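Local coordinates for heterodimeric restriction endonuclease R.BspD6I small subunit (Bacillus sp., PDB 2P14), which serves as the catalytic subunit of a heterodimeric type IIS restriction endonuclease that works as a complex with a site-specific nickase, at residues E86-K98 against F117-V130. Numbering follows the deposited sequence.
With SO4 (sulfate ion), chain C.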
ATOM      1  N   GLU A  86       8.559  10.581  -0.466  1.00 17.31           N
ATOM      2  CA  GLU A  86       7.325   9.911  -0.911  1.00 17.66           C
ATOM      3  C   GLU A  86       6.068  10.764  -0.799  1.00 17.08           C
ATOM      4  O   GLU A  86       5.078  10.470  -1.454  1.00 16.94           O
ATOM      5  CB  GLU A  86       7.058   8.614  -0.112  1.00 17.39           C
ATOM      6  CG  GLU A  86       8.238   7.623  -0.004  1.00 17.36           C
ATOM      7  CD  GLU A  86       8.622   6.927  -1.305  1.00 24.66           C
ATOM      8  OE1 GLU A  86       7.852   6.986  -2.269  1.00 28.65           O
ATOM      9  OE2 GLU A  86       9.692   6.276  -1.336  1.00 29.08           O
ATOM     10  N   GLY A  87       6.070  11.757   0.090  1.00 17.60           N
ATOM     11  CA  GLY A  87       4.819  12.476   0.389  1.00 17.16           C
ATOM     12  C   GLY A  87       4.135  13.043  -0.846  1.00 17.74           C
ATOM     13  O   GLY A  87       2.928  12.831  -1.072  1.00 17.71           O
ATOM     14  N   ASP A  88       4.893  13.771  -1.652  1.00 17.96           N
ATOM     15  CA  ASP A  88       4.312  14.429  -2.833  1.00 19.78           C
ATOM     16  C   ASP A  88       3.871  13.457  -3.918  1.00 18.81           C
ATOM     17  O   ASP A  88       2.773  13.573  -4.463  1.00 19.02           O
ATOM     18  CB  ASP A  88       5.286  15.452  -3.422  1.00 20.67           C
ATOM     19  CG  ASP A  88       5.346  16.747  -2.612  1.00 25.33           C
ATOM     20  OD1 ASP A  88       4.572  16.919  -1.642  1.00 29.74           O
ATOM     21  OD2 ASP A  88       6.200  17.599  -2.953  1.00 32.33           O
ATOM     22  N   SER A  89       4.716  12.477  -4.220  1.00 17.29           N
ATOM     23  CA  SER A  89       4.379  11.524  -5.263  1.00 17.07           C
ATOM     24  C   SER A  89       3.191  10.629  -4.861  1.00 16.41           C
ATOM     25  O   SER A  89       2.355  10.329  -5.712  1.00 16.75           O
ATOM     26  CB  SER A  89       5.598  10.717  -5.681  1.00 18.23           C
ATOM     27  OG  SER A  89       6.062   9.966  -4.599  1.00 20.25           O
ATOM     28  N   VAL A  90       3.100  10.233  -3.580  1.00 15.28           N
ATOM     29  CA  VAL A  90       1.935   9.450  -3.126  1.00 14.83           C
ATOM     30  C   VAL A  90       0.657  10.235  -3.372  1.00 15.34           C
ATOM     31  O   VAL A  90      -0.322   9.714  -3.917  1.00 14.67           O
ATOM     32  CB  VAL A  90       2.060   9.055  -1.631  1.00 14.20           C
ATOM     33  CG1 VAL A  90       0.707   8.591  -1.045  1.00 15.10           C
ATOM     34  CG2 VAL A  90       3.107   7.935  -1.485  1.00 14.71           C
ATOM     35  N   VAL A  91       0.650  11.498  -2.975  1.00 14.85           N
ATOM     36  CA  VAL A  91      -0.578  12.278  -3.112  1.00 15.67           C
ATOM     37  C   VAL A  91      -0.870  12.574  -4.584  1.00 14.80           C
ATOM     38  O   VAL A  91      -2.022  12.474  -5.033  1.00 15.00           O
ATOM     39  CB  VAL A  91      -0.512  13.558  -2.249  1.00 16.51           C
ATOM     40  CG1 VAL A  91      -1.692  14.504  -2.591  1.00 19.58           C
ATOM     41  CG2 VAL A  91      -0.542  13.162  -0.757  1.00 16.43           C
ATOM     42  N   ARG A  92       0.172  12.962  -5.316  1.00 15.11           N
ATOM     43  CA  ARG A  92       0.018  13.286  -6.731  1.00 16.17           C
ATOM     44  C   ARG A  92      -0.536  12.099  -7.525  1.00 15.29           C
ATOM     45  O   ARG A  92      -1.397  12.261  -8.402  1.00 15.66           O
ATOM     46  CB  ARG A  92       1.354  13.746  -7.344  1.00 16.78           C
ATOM     47  CG  ARG A  92       1.273  14.159  -8.815  1.00 20.27           C
ATOM     48  CD  ARG A  92       2.608  14.731  -9.311  1.00 22.28           C
ATOM     49  NE  ARG A  92       3.660  13.722  -9.466  1.00 32.47           N
ATOM     50  CZ  ARG A  92       4.679  13.556  -8.618  1.00 34.68           C
ATOM     51  NH1 ARG A  92       4.801  14.331  -7.548  1.00 36.36           N
ATOM     52  NH2 ARG A  92       5.583  12.620  -8.838  1.00 36.68           N
ATOM     53  N   HIS A  93      -0.025  10.897  -7.281  1.00 14.61           N
ATOM     54  CA  HIS A  93      -0.527   9.784  -8.065  1.00 13.52           C
ATOM     55  C   HIS A  93      -2.016   9.563  -7.827  1.00 14.06           C
ATOM     56  O   HIS A  93      -2.767   9.261  -8.758  1.00 14.15           O
ATOM     57  CB  HIS A  93       0.212   8.480  -7.748  1.00 13.89           C
ATOM     58  CG  HIS A  93       1.673   8.521  -8.047  1.00 14.59           C
ATOM     59  ND1 HIS A  93       2.556   7.662  -7.428  1.00 13.26           N
ATOM     60  CD2 HIS A  93       2.408   9.311  -8.868  1.00 15.52           C
ATOM     61  CE1 HIS A  93       3.779   7.905  -7.878  1.00 16.31           C
ATOM     62  NE2 HIS A  93       3.716   8.902  -8.747  1.00 15.23           N
ATOM     63  N   LEU A  94      -2.420   9.697  -6.566  1.00 13.81           N
ATOM     64  CA  LEU A  94      -3.822   9.490  -6.239  1.00 13.50           C
ATOM     65  C   LEU A  94      -4.692  10.572  -6.862  1.00 14.40           C
ATOM     66  O   LEU A  94      -5.758  10.265  -7.372  1.00 14.40           O
ATOM     67  CB  LEU A  94      -4.019   9.434  -4.723  1.00 13.85           C
ATOM     68  CG  LEU A  94      -5.447   9.049  -4.243  1.00 12.44           C
ATOM     69  CD1 LEU A  94      -5.971   7.768  -4.861  1.00 14.31           C
ATOM     70  CD2 LEU A  94      -5.415   8.903  -2.755  1.00 15.46           C
ATOM     71  N   GLN A  95      -4.237  11.813  -6.763  1.00 14.69           N
ATOM     72  CA  GLN A  95      -4.982  12.934  -7.356  1.00 16.74           C
ATOM     73  C   GLN A  95      -5.195  12.678  -8.832  1.00 16.50           C
ATOM     74  O   GLN A  95      -6.299  12.828  -9.370  1.00 17.68           O
ATOM     75  CB  GLN A  95      -4.202  14.240  -7.186  1.00 16.46           C
ATOM     76  CG  GLN A  95      -4.233  14.834  -5.807  1.00 20.12           C
ATOM     77  CD  GLN A  95      -3.360  16.082  -5.697  1.00 21.10           C
ATOM     78  OE1 GLN A  95      -2.399  16.266  -6.456  1.00 25.98           O
ATOM     79  NE2 GLN A  95      -3.673  16.923  -4.724  1.00 26.18           N
ATOM     80  N   GLU A  96      -4.128  12.267  -9.500  1.00 14.80           N
ATOM     81  CA  GLU A  96      -4.217  11.998 -10.928  1.00 16.01           C
ATOM     82  C   GLU A  96      -5.211  10.895 -11.250  1.00 15.79           C
ATOM     83  O   GLU A  96      -6.035  11.010 -12.164  1.00 16.12           O
ATOM     84  CB  GLU A  96      -2.828  11.674 -11.472  1.00 16.73           C
ATOM     85  CG  GLU A  96      -1.970  12.930 -11.557  1.00 21.98           C
ATOM     86  CD  GLU A  96      -2.419  13.896 -12.660  1.00 28.89           C
ATOM     87  OE1 GLU A  96      -2.997  13.441 -13.672  1.00 31.01           O
ATOM     88  OE2 GLU A  96      -2.163  15.117 -12.512  1.00 34.96           O
ATOM     89  N   TYR A  97      -5.129   9.795 -10.499  1.00 15.03           N
ATOM     90  CA  TYR A  97      -6.035   8.693 -10.760  1.00 14.61           C
ATOM     91  C   TYR A  97      -7.473   9.121 -10.504  1.00 14.65           C
ATOM     92  O   TYR A  97      -8.390   8.706 -11.241  1.00 15.47           O
ATOM     93  CB  TYR A  97      -5.688   7.479  -9.876  1.00 14.00           C
ATOM     94  CG  TYR A  97      -6.493   6.257 -10.252  1.00 14.75           C
ATOM     95  CD1 TYR A  97      -6.081   5.416 -11.287  1.00 15.23           C
ATOM     96  CD2 TYR A  97      -7.704   5.970  -9.602  1.00 16.21           C
ATOM     97  CE1 TYR A  97      -6.825   4.297 -11.650  1.00 13.49           C
ATOM     98  CE2 TYR A  97      -8.459   4.876  -9.940  1.00 13.32           C
ATOM     99  CZ  TYR A  97      -8.029   4.033 -10.967  1.00 13.52           C
ATOM    100  OH  TYR A  97      -8.778   2.932 -11.324  1.00 14.29           O
ATOM    101  N   LYS A  98      -7.678   9.889  -9.434  1.00 15.26           N
ATOM    102  CA  LYS A  98      -9.049  10.291  -9.039  1.00 16.44           C
ATOM    103  C   LYS A  98      -9.710  11.189 -10.085  1.00 17.07           C
ATOM    104  O   LYS A  98     -10.935  11.323 -10.083  1.00 16.56           O
ATOM    105  CB  LYS A  98      -9.056  10.951  -7.671  1.00 16.94           C
ATOM    106  CG  LYS A  98      -8.746  10.016  -6.514  1.00 20.96           C
ATOM    107  CD  LYS A  98      -9.809   8.977  -6.299  1.00 23.59           C
ATOM    108  CE  LYS A  98     -11.143   9.558  -5.803  1.00 24.91           C
ATOM    109  NZ  LYS A  98     -11.136  10.010  -4.383  1.00 24.29           N
ATOM    110  N   PHE A 117       5.088  12.266   7.659  1.00 15.69           N
ATOM    111  CA  PHE A 117       4.453  11.673   6.480  1.00 14.10           C
ATOM    112  C   PHE A 117       2.944  11.452   6.725  1.00 14.75           C
ATOM    113  O   PHE A 117       2.132  11.775   5.881  1.00 14.11           O
ATOM    114  CB  PHE A 117       5.128  10.347   6.140  1.00 13.97           C
ATOM    115  CG  PHE A 117       4.507   9.616   4.964  1.00 14.07           C
ATOM    116  CD1 PHE A 117       4.743  10.017   3.646  1.00 16.67           C
ATOM    117  CD2 PHE A 117       3.657   8.530   5.198  1.00 15.51           C
ATOM    118  CE1 PHE A 117       4.167   9.327   2.583  1.00 15.32           C
ATOM    119  CE2 PHE A 117       3.074   7.849   4.150  1.00 16.57           C
ATOM    120  CZ  PHE A 117       3.341   8.237   2.837  1.00 15.89           C
ATOM    121  N   ALA A 118       2.598  10.889   7.885  1.00 15.29           N
ATOM    122  CA  ALA A 118       1.176  10.653   8.215  1.00 15.48           C
ATOM    123  C   ALA A 118       0.377  11.951   8.263  1.00 15.32           C
ATOM    124  O   ALA A 118      -0.766  11.995   7.807  1.00 15.22           O
ATOM    125  CB  ALA A 118       1.052   9.922   9.535  1.00 14.70           C
ATOM    126  N   ARG A 119       0.995  13.001   8.805  1.00 14.90           N
ATOM    127  CA  ARG A 119       0.361  14.323   8.786  1.00 15.67           C
ATOM    128  C   ARG A 119       0.102  14.824   7.368  1.00 15.96           C
ATOM    129  O   ARG A 119      -0.973  15.383   7.077  1.00 17.69           O
ATOM    130  CB  ARG A 119       1.171  15.335   9.621  1.00 16.05           C
ATOM    131  CG  ARG A 119       1.097  15.037  11.127  1.00 16.92           C
ATOM    132  CD  ARG A 119       1.908  16.086  11.868  1.00 22.67           C
ATOM    133  NE  ARG A 119       2.164  15.695  13.241  1.00 24.33           N
ATOM    134  CZ  ARG A 119       3.369  15.415  13.711  1.00 29.89           C
ATOM    135  NH1 ARG A 119       4.437  15.500  12.910  1.00 31.52           N
ATOM    136  NH2 ARG A 119       3.514  15.074  14.985  1.00 32.45           N
ATOM    137  N   HIS A 120       1.081  14.606   6.484  1.00 15.41           N
ATOM    138  CA  HIS A 120       0.946  14.973   5.082  1.00 15.16           C
ATOM    139  C   HIS A 120      -0.179  14.244   4.370  1.00 15.06           C
ATOM    140  O   HIS A 120      -1.014  14.863   3.705  1.00 15.81           O
ATOM    141  CB  HIS A 120       2.271  14.687   4.343  1.00 15.07           C
ATOM    142  CG  HIS A 120       2.324  15.271   2.966  1.00 15.05           C
ATOM    143  ND1 HIS A 120       2.511  16.625   2.755  1.00 19.83           N
ATOM    144  CD2 HIS A 120       2.228  14.706   1.742  1.00 18.75           C
ATOM    145  CE1 HIS A 120       2.519  16.861   1.455  1.00 22.53           C
ATOM    146  NE2 HIS A 120       2.343  15.719   0.821  1.00 20.65           N
ATOM    147  N   ILE A 121      -0.180  12.906   4.459  1.00 15.13           N
ATOM    148  CA  ILE A 121      -1.167  12.119   3.688  1.00 15.41           C
ATOM    149  C   ILE A 121      -2.548  12.136   4.323  1.00 15.67           C
ATOM    150  O   ILE A 121      -3.510  11.682   3.710  1.00 15.29           O
ATOM    151  CB  ILE A 121      -0.732  10.649   3.471  1.00 15.04           C
ATOM    152  CG1 ILE A 121      -0.564   9.960   4.847  1.00 16.52           C
ATOM    153  CG2 ILE A 121       0.539  10.629   2.605  1.00 15.72           C
ATOM    154  CD1 ILE A 121      -0.606   8.425   4.819  1.00 17.48           C
ATOM    155  N   GLY A 122      -2.622  12.637   5.555  1.00 14.30           N
ATOM    156  CA  GLY A 122      -3.915  12.790   6.213  1.00 14.87           C
ATOM    157  C   GLY A 122      -4.594  14.123   5.956  1.00 15.59           C
ATOM    158  O   GLY A 122      -5.650  14.409   6.538  1.00 15.39           O
ATOM    159  N   PHE A 123      -4.015  14.942   5.063  1.00 15.69           N
ATOM    160  CA  PHE A 123      -4.522  16.308   4.808  1.00 15.23           C
ATOM    161  C   PHE A 123      -5.957  16.362   4.264  1.00 15.97           C
ATOM    162  O   PHE A 123      -6.779  17.190   4.714  1.00 16.80           O
ATOM    163  CB  PHE A 123      -3.568  17.076   3.872  1.00 15.52           C
ATOM    164  CG  PHE A 123      -4.061  18.465   3.545  1.00 15.18           C
ATOM    165  CD1 PHE A 123      -3.942  19.491   4.472  1.00 17.22           C
ATOM    166  CD2 PHE A 123      -4.708  18.724   2.337  1.00 17.85           C
ATOM    167  CE1 PHE A 123      -4.432  20.801   4.181  1.00 16.65           C
ATOM    168  CE2 PHE A 123      -5.200  20.020   2.042  1.00 18.78           C
ATOM    169  CZ  PHE A 123      -5.044  21.054   2.952  1.00 16.53           C
ATOM    170  N   ASN A 124      -6.269  15.494   3.301  1.00 15.16           N
ATOM    171  CA  ASN A 124      -7.592  15.464   2.695  0.50 15.55           C
ATOM    172  C   ASN A 124      -8.059  14.040   2.461  1.00 15.96           C
ATOM    173  O   ASN A 124      -7.865  13.489   1.374  1.00 16.24           O
ATOM    174  CB  ASN A 124      -7.620  16.229   1.375  0.50 15.52           C
ATOM    175  CG  ASN A 124      -9.042  16.485   0.892  0.50 15.59           C
ATOM    176  OD1 ASN A 124      -9.986  15.740   1.212  0.50 12.84           O
ATOM    177  ND2 ASN A 124      -9.203  17.544   0.110  0.50 18.25           N
ATOM    178  N   LYS A 125      -8.674  13.456   3.477  1.00 15.39           N
ATOM    179  CA  LYS A 125      -9.096  12.078   3.410  1.00 16.10           C
ATOM    180  C   LYS A 125     -10.349  11.860   2.563  1.00 16.90           C
ATOM    181  O   LYS A 125     -10.678  10.723   2.233  1.00 17.39           O
ATOM    182  CB  LYS A 125      -9.268  11.533   4.824  1.00 15.48           C
ATOM    183  CG  LYS A 125      -7.964  11.478   5.594  1.00 14.97           C
ATOM    184  CD  LYS A 125      -8.182  10.896   7.015  1.00 15.43           C
ATOM    185  CE  LYS A 125      -6.900  10.839   7.776  1.00 13.57           C
ATOM    186  NZ  LYS A 125      -7.136  10.291   9.122  1.00 12.81           N
ATOM    187  N   GLU A 126     -11.031  12.940   2.197  1.00 17.92           N
ATOM    188  CA  GLU A 126     -12.170  12.833   1.301  1.00 20.55           C
ATOM    189  C   GLU A 126     -11.718  12.628  -0.132  1.00 20.41           C
ATOM    190  O   GLU A 126     -12.085  11.634  -0.747  1.00 23.58           O
ATOM    191  CB  GLU A 126     -13.046  14.083   1.411  1.00 20.82           C
ATOM    192  CG  GLU A 126     -13.629  14.288   2.795  1.00 25.57           C
ATOM    193  CD  GLU A 126     -14.532  13.153   3.235  1.00 29.39           C
ATOM    194  OE1 GLU A 126     -15.510  12.852   2.506  1.00 34.04           O
ATOM    195  OE2 GLU A 126     -14.274  12.567   4.320  1.00 31.33           O
ATOM    196  N   SER A 127     -10.895  13.536  -0.653  1.00 20.17           N
ATOM    197  CA  SER A 127     -10.509  13.463  -2.053  1.00 20.62           C
ATOM    198  C   SER A 127      -9.225  12.662  -2.301  1.00 20.37           C
ATOM    199  O   SER A 127      -9.045  12.130  -3.392  1.00 20.45           O
ATOM    200  CB  SER A 127     -10.388  14.866  -2.657  1.00 21.56           C
ATOM    201  OG  SER A 127      -9.321  15.576  -2.071  1.00 25.25           O
ATOM    202  N   GLU A 128      -8.383  12.550  -1.272  1.00 18.90           N
ATOM    203  CA  GLU A 128      -7.077  11.909  -1.411  1.00 19.72           C
ATOM    204  C   GLU A 128      -6.852  10.905  -0.255  1.00 16.28           C
ATOM    205  O   GLU A 128      -5.936  11.075   0.518  1.00 16.78           O
ATOM    206  CB  GLU A 128      -5.963  12.985  -1.497  1.00 20.34           C
ATOM    207  CG  GLU A 128      -6.171  13.987  -2.692  1.00 25.07           C
ATOM    208  CD  GLU A 128      -5.615  15.396  -2.473  1.00 25.41           C
ATOM    209  OE1 GLU A 128      -4.811  15.647  -1.544  1.00 32.28           O
ATOM    210  OE2 GLU A 128      -5.957  16.308  -3.267  1.00 33.38           O
ATOM    211  N   PRO A 129      -7.703   9.848  -0.146  1.00 15.23           N
ATOM    212  CA  PRO A 129      -7.570   8.927   0.980  1.00 13.85           C
ATOM    213  C   PRO A 129      -6.383   7.968   0.865  1.00 12.82           C
ATOM    214  O   PRO A 129      -6.334   7.141  -0.072  1.00 13.91           O
ATOM    215  CB  PRO A 129      -8.898   8.153   0.964  1.00 14.04           C
ATOM    216  CG  PRO A 129      -9.314   8.165  -0.480  1.00 14.21           C
ATOM    217  CD  PRO A 129      -8.831   9.468  -1.025  1.00 15.73           C
ATOM    218  N   VAL A 130      -5.478   8.082   1.843  1.00 12.02           N
ATOM    219  CA  VAL A 130      -4.278   7.264   1.887  1.00 11.65           C
ATOM    220  C   VAL A 130      -4.262   6.514   3.216  1.00 12.07           C
ATOM    221  O   VAL A 130      -4.388   7.128   4.300  1.00 12.67           O
ATOM    222  CB  VAL A 130      -2.995   8.108   1.729  1.00 11.68           C
ATOM    223  CG1 VAL A 130      -1.777   7.170   1.744  1.00 11.15           C
ATOM    224  CG2 VAL A 130      -3.015   8.934   0.410  1.00 12.94           C
TER
HETATM  225  S   SO4 C 194       7.285   9.372  -9.222  1.00 21.27           S
HETATM  226  O1  SO4 C 194       6.067  10.112  -9.583  1.00 21.15           O
HETATM  227  O2  SO4 C 194       8.090  10.222  -8.330  1.00 23.83           O
HETATM  228  O3  SO4 C 194       8.029   9.041 -10.443  1.00 20.92           O
HETATM  229  O4  SO4 C 194       6.894   8.144  -8.524  1.00 23.31           O
HETATM  230  O   HOH W   1       2.060  16.877  -1.734  1.00 29.66           O
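Helix 86-98 packs against Phe-117 to Val-130, the end of helix 115-121 and the loop leading into strand 130-134, within the PD-(D/E)XK nuclease fold of the AlwI family. It is a mixed contact, apolar where Val-90 and Leu-94 pack, with polar pairs at both ends of the helix segment. The two helix segments run nearly parallel, 25° apart, with axes 9.8 Å from each other. Phe-117 meets Gly-87 with its ring edge, CE1 to CA 3.9 Å. Three residues on, Val-90 spans the contact. Its CG2 meets the ring edge of Phe-117 at CZ, while CG1 lies against Ile-121 and Val-130. Leu-94 sends CD2 onto the chain at Glu-128 and Pro-129, 3.3 Å from Pro-129 O, and also touches Val-130 CG2. Strand 104-110 adjoins this place through Thr-106.

Val-91 splits its methyls between two polar side chains: CG2 lies obliquely against the His-120 ring and CG1 touches Glu-128 OE1. His-120 has CG anti to the backbone N (chi1 -169°), which swings the ring across to Gly-87. The bare glycine leaves room for it, with CD2 3.5 Å from Gly-87 O. A water bridges His-120 NE2 to Asp-88 OD1 and lies at the ring edge. Away from the contact, His-93 NE2 and, weakly, Arg-92 NH2 bond to a sulfate, as does Gly-57 N; it probably comes from the crystallisation liquor.

Two direct hydrogen bonds cross the contact. Lys-98, bent along its chain, brings NZ to 3.1 Å from Ser-127 O, above the carbonyl plane. Gln-95 NE2 donates almost straight (173°) to Glu-128 OE2 at 2.8 Å; the oxygen lies in the amide plane but is approached from above its own carboxylate.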